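Local structure of A207R protein, arginine decarboxylase (Paramecium bursaria Chlorella virus 1, 2NV9) at residues A46-N51 with G351-V356. The protein decarboxylates arginine with the help of pyridoxal 5'-phosphate. The protein carries 1 engineered substitution. Numbering follows the deposited sequence.
With PLP (pyridoxal-5'-phosphate), chain J.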
loop_
_atom_site.group_PDB
_atom_site.type_symbol
_atom_site.label_atom_id
_atom_site.label_comp_id
_atom_site.label_asym_id
_atom_site.label_seq_id
_atom_site.Cartn_x
_atom_site.Cartn_y
_atom_site.Cartn_z
ATOM N N ALA B 46 15.145 -11.168 -7.510
ATOM C CA ALA B 46 14.387 -9.919 -7.607
ATOM C C ALA B 46 14.251 -9.316 -6.187
ATOM O O ALA B 46 13.376 -9.701 -5.413
ATOM C CB ALA B 46 13.007 -10.130 -8.261
ATOM N N VAL B 47 15.158 -8.398 -5.865
ATOM C CA VAL B 47 15.223 -7.832 -4.492
ATOM C C VAL B 47 13.908 -7.133 -4.063
ATOM O O VAL B 47 13.590 -7.098 -2.879
ATOM C CB VAL B 47 16.575 -7.037 -4.124
ATOM C CG1 VAL B 47 17.741 -7.198 -5.143
ATOM C CG2 VAL B 47 16.367 -5.577 -3.588
ATOM N N LYS B 48 13.118 -6.671 -5.040
ATOM C CA LYS B 48 11.832 -5.994 -4.732
ATOM C C LYS B 48 10.868 -6.907 -3.989
ATOM O O LYS B 48 10.037 -6.439 -3.248
ATOM C CB LYS B 48 11.171 -5.453 -5.982
ATOM C CG LYS B 48 10.816 -6.563 -6.971
ATOM C CD LYS B 48 10.011 -6.004 -8.108
ATOM C CE LYS B 48 9.675 -7.136 -9.010
ATOM N NZ LYS B 48 8.306 -7.056 -9.591
ATOM N N CYS B 49 11.005 -8.211 -4.161
ATOM C CA CYS B 49 10.096 -9.182 -3.564
ATOM C C CYS B 49 10.267 -9.257 -2.033
ATOM O O CYS B 49 9.295 -9.440 -1.315
ATOM C CB CYS B 49 10.322 -10.562 -4.196
ATOM S SG CYS B 49 9.242 -11.844 -3.589
ATOM N N ASN B 50 11.524 -9.111 -1.567
ATOM C CA ASN B 50 11.847 -9.112 -0.140
ATOM C C ASN B 50 13.292 -8.630 -0.012
ATOM O O ASN B 50 14.215 -9.296 -0.445
ATOM C CB ASN B 50 11.705 -10.503 0.516
ATOM C CG ASN B 50 11.765 -10.451 2.063
ATOM O OD1 ASN B 50 12.384 -9.566 2.648
ATOM N ND2 ASN B 50 11.137 -11.435 2.717
ATOM N N ASN B 51 13.457 -7.461 0.565
ATOM C CA ASN B 51 14.794 -6.841 0.631
ATOM C C ASN B 51 15.414 -6.962 2.022
ATOM O O ASN B 51 16.344 -6.212 2.359
ATOM C CB ASN B 51 14.705 -5.373 0.216
ATOM C CG ASN B 51 13.709 -4.599 1.044
ATOM O OD1 ASN B 51 13.200 -5.082 2.081
ATOM N ND2 ASN B 51 13.422 -3.367 0.610
ATOM N N GLY B 351 6.721 -14.604 3.037
ATOM C CA GLY B 351 7.925 -13.771 2.803
ATOM C C GLY B 351 7.952 -13.025 1.481
ATOM O O GLY B 351 8.833 -12.182 1.267
ATOM N N ALA B 352 6.998 -13.353 0.582
ATOM C CA ALA B 352 7.004 -12.764 -0.777
ATOM C C ALA B 352 5.977 -11.649 -0.940
ATOM O O ALA B 352 4.793 -11.896 -0.809
ATOM C CB ALA B 352 6.817 -13.867 -1.897
ATOM N N TYR B 353 6.448 -10.420 -1.209
ATOM C CA TYR B 353 5.549 -9.246 -1.347
ATOM C C TYR B 353 4.717 -9.049 -0.081
ATOM O O TYR B 353 3.492 -8.814 -0.137
ATOM C CB TYR B 353 4.650 -9.339 -2.615
ATOM C CG TYR B 353 5.481 -9.572 -3.837
ATOM C CD1 TYR B 353 6.299 -8.544 -4.348
ATOM C CD2 TYR B 353 5.472 -10.821 -4.493
ATOM C CE1 TYR B 353 7.132 -8.748 -5.470
ATOM C CE2 TYR B 353 6.293 -11.048 -5.595
ATOM C CZ TYR B 353 7.143 -10.011 -6.083
ATOM O OH TYR B 353 7.936 -10.220 -7.190
ATOM N N THR B 354 5.412 -9.092 1.066
ATOM C CA THR B 354 4.711 -8.979 2.329
ATOM C C THR B 354 5.278 -7.785 3.093
ATOM O O THR B 354 4.732 -6.696 3.018
ATOM C CB THR B 354 4.742 -10.313 3.149
ATOM O OG1 THR B 354 6.104 -10.748 3.347
ATOM C CG2 THR B 354 3.952 -11.409 2.399
ATOM N N ASN B 355 6.396 -7.974 3.757
ATOM C CA ASN B 355 7.023 -6.887 4.489
ATOM C C ASN B 355 7.446 -5.706 3.600
ATOM O O ASN B 355 7.480 -4.584 4.069
ATOM C CB ASN B 355 8.208 -7.395 5.291
ATOM C CG ASN B 355 9.177 -8.262 4.460
ATOM O OD1 ASN B 355 8.872 -9.399 4.159
ATOM N ND2 ASN B 355 10.363 -7.743 4.166
ATOM N N VAL B 356 7.742 -5.963 2.325
ATOM C CA VAL B 356 8.163 -4.869 1.429
ATOM C C VAL B 356 7.078 -3.843 1.132
ATOM O O VAL B 356 7.373 -2.689 0.784
ATOM C CB VAL B 356 8.768 -5.368 0.116
ATOM C CG1 VAL B 356 10.134 -6.101 0.395
ATOM C CG2 VAL B 356 7.784 -6.245 -0.694
HETATM N N1 PLP J . 11.529 -9.484 -12.810
HETATM C C2 PLP J . 10.752 -8.444 -13.114
HETATM C C2A PLP J . 11.108 -7.513 -14.297
HETATM C C3 PLP J . 9.585 -8.231 -12.377
HETATM O O3 PLP J . 8.818 -7.183 -12.730
HETATM C C4 PLP J . 9.243 -9.078 -11.320
HETATM C C4A PLP J . 7.923 -8.857 -10.483
HETATM O O4A PLP J . 6.812 -8.653 -11.042
HETATM C C5 PLP J . 10.116 -10.131 -11.019
HETATM C C6 PLP J . 11.252 -10.295 -11.812
HETATM C C5A PLP J . 9.922 -11.156 -9.899
HETATM O O4P PLP J . 8.658 -11.847 -10.072
HETATM P P PLP J . 8.335 -13.127 -9.216
HETATM O O1P PLP J . 6.946 -13.581 -9.471
HETATM O O2P PLP J . 9.387 -14.261 -9.449
HETATM O O3P PLP J . 8.476 -12.629 -7.676
HETATM O O HOH W 1 8.309 -9.055 1.238
HETATM O O HOH W 2 10.643 -11.564 5.417
#
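The sulfur of C49 lies over one face of the Y353 ring, offset toward the rim, with SG 3.8 Å from the ring centroid. The contact is sulfur-aromatic, and C49 CB adds a CH-pi contact over the same face. SG is anti to the backbone N (chi1 -178°), which carries it across the ring to A352 CB. At the ring edge, near its plane, lies the cofactor phosphate. Y353 OH donates to PLP O3P at 2.5 Å. F361 of the second subunit also packs on Y353.

The amides of N50 and N355 are turned 60° apart. N355 ND2 gives an almost straight bond to N50 OD1 (3.1 Å), arriving above the carbonyl plane. N50 ND2 donates to G351 O at 2.8 Å, on a lone pair of that carbonyl, but the bond is bent and G351 O is tilted from the N50 amide plane. One water links N50 ND2 to N355 OD1. C49 O takes the backbone N-H of Y353 at 3.0 Å. It also lies 2.8 Å from the oxygen of a second water, which accepts the N-H of T354. V356 packs CG1 against N50 CA and CG2 against K48 O.

This contact joins the loop after barrel strand 41-46 to the loop after strand 344-347. K48 NZ is linked to PLP C4A, but the link is stretched to 2.0 Å and aldehyde oxygen O4A is retained. The lysine is placed for this family's usual internal aldimine, though the model lacks a clean one. The two loops therefore hold the cofactor at both its aldehyde carbon and its phosphate.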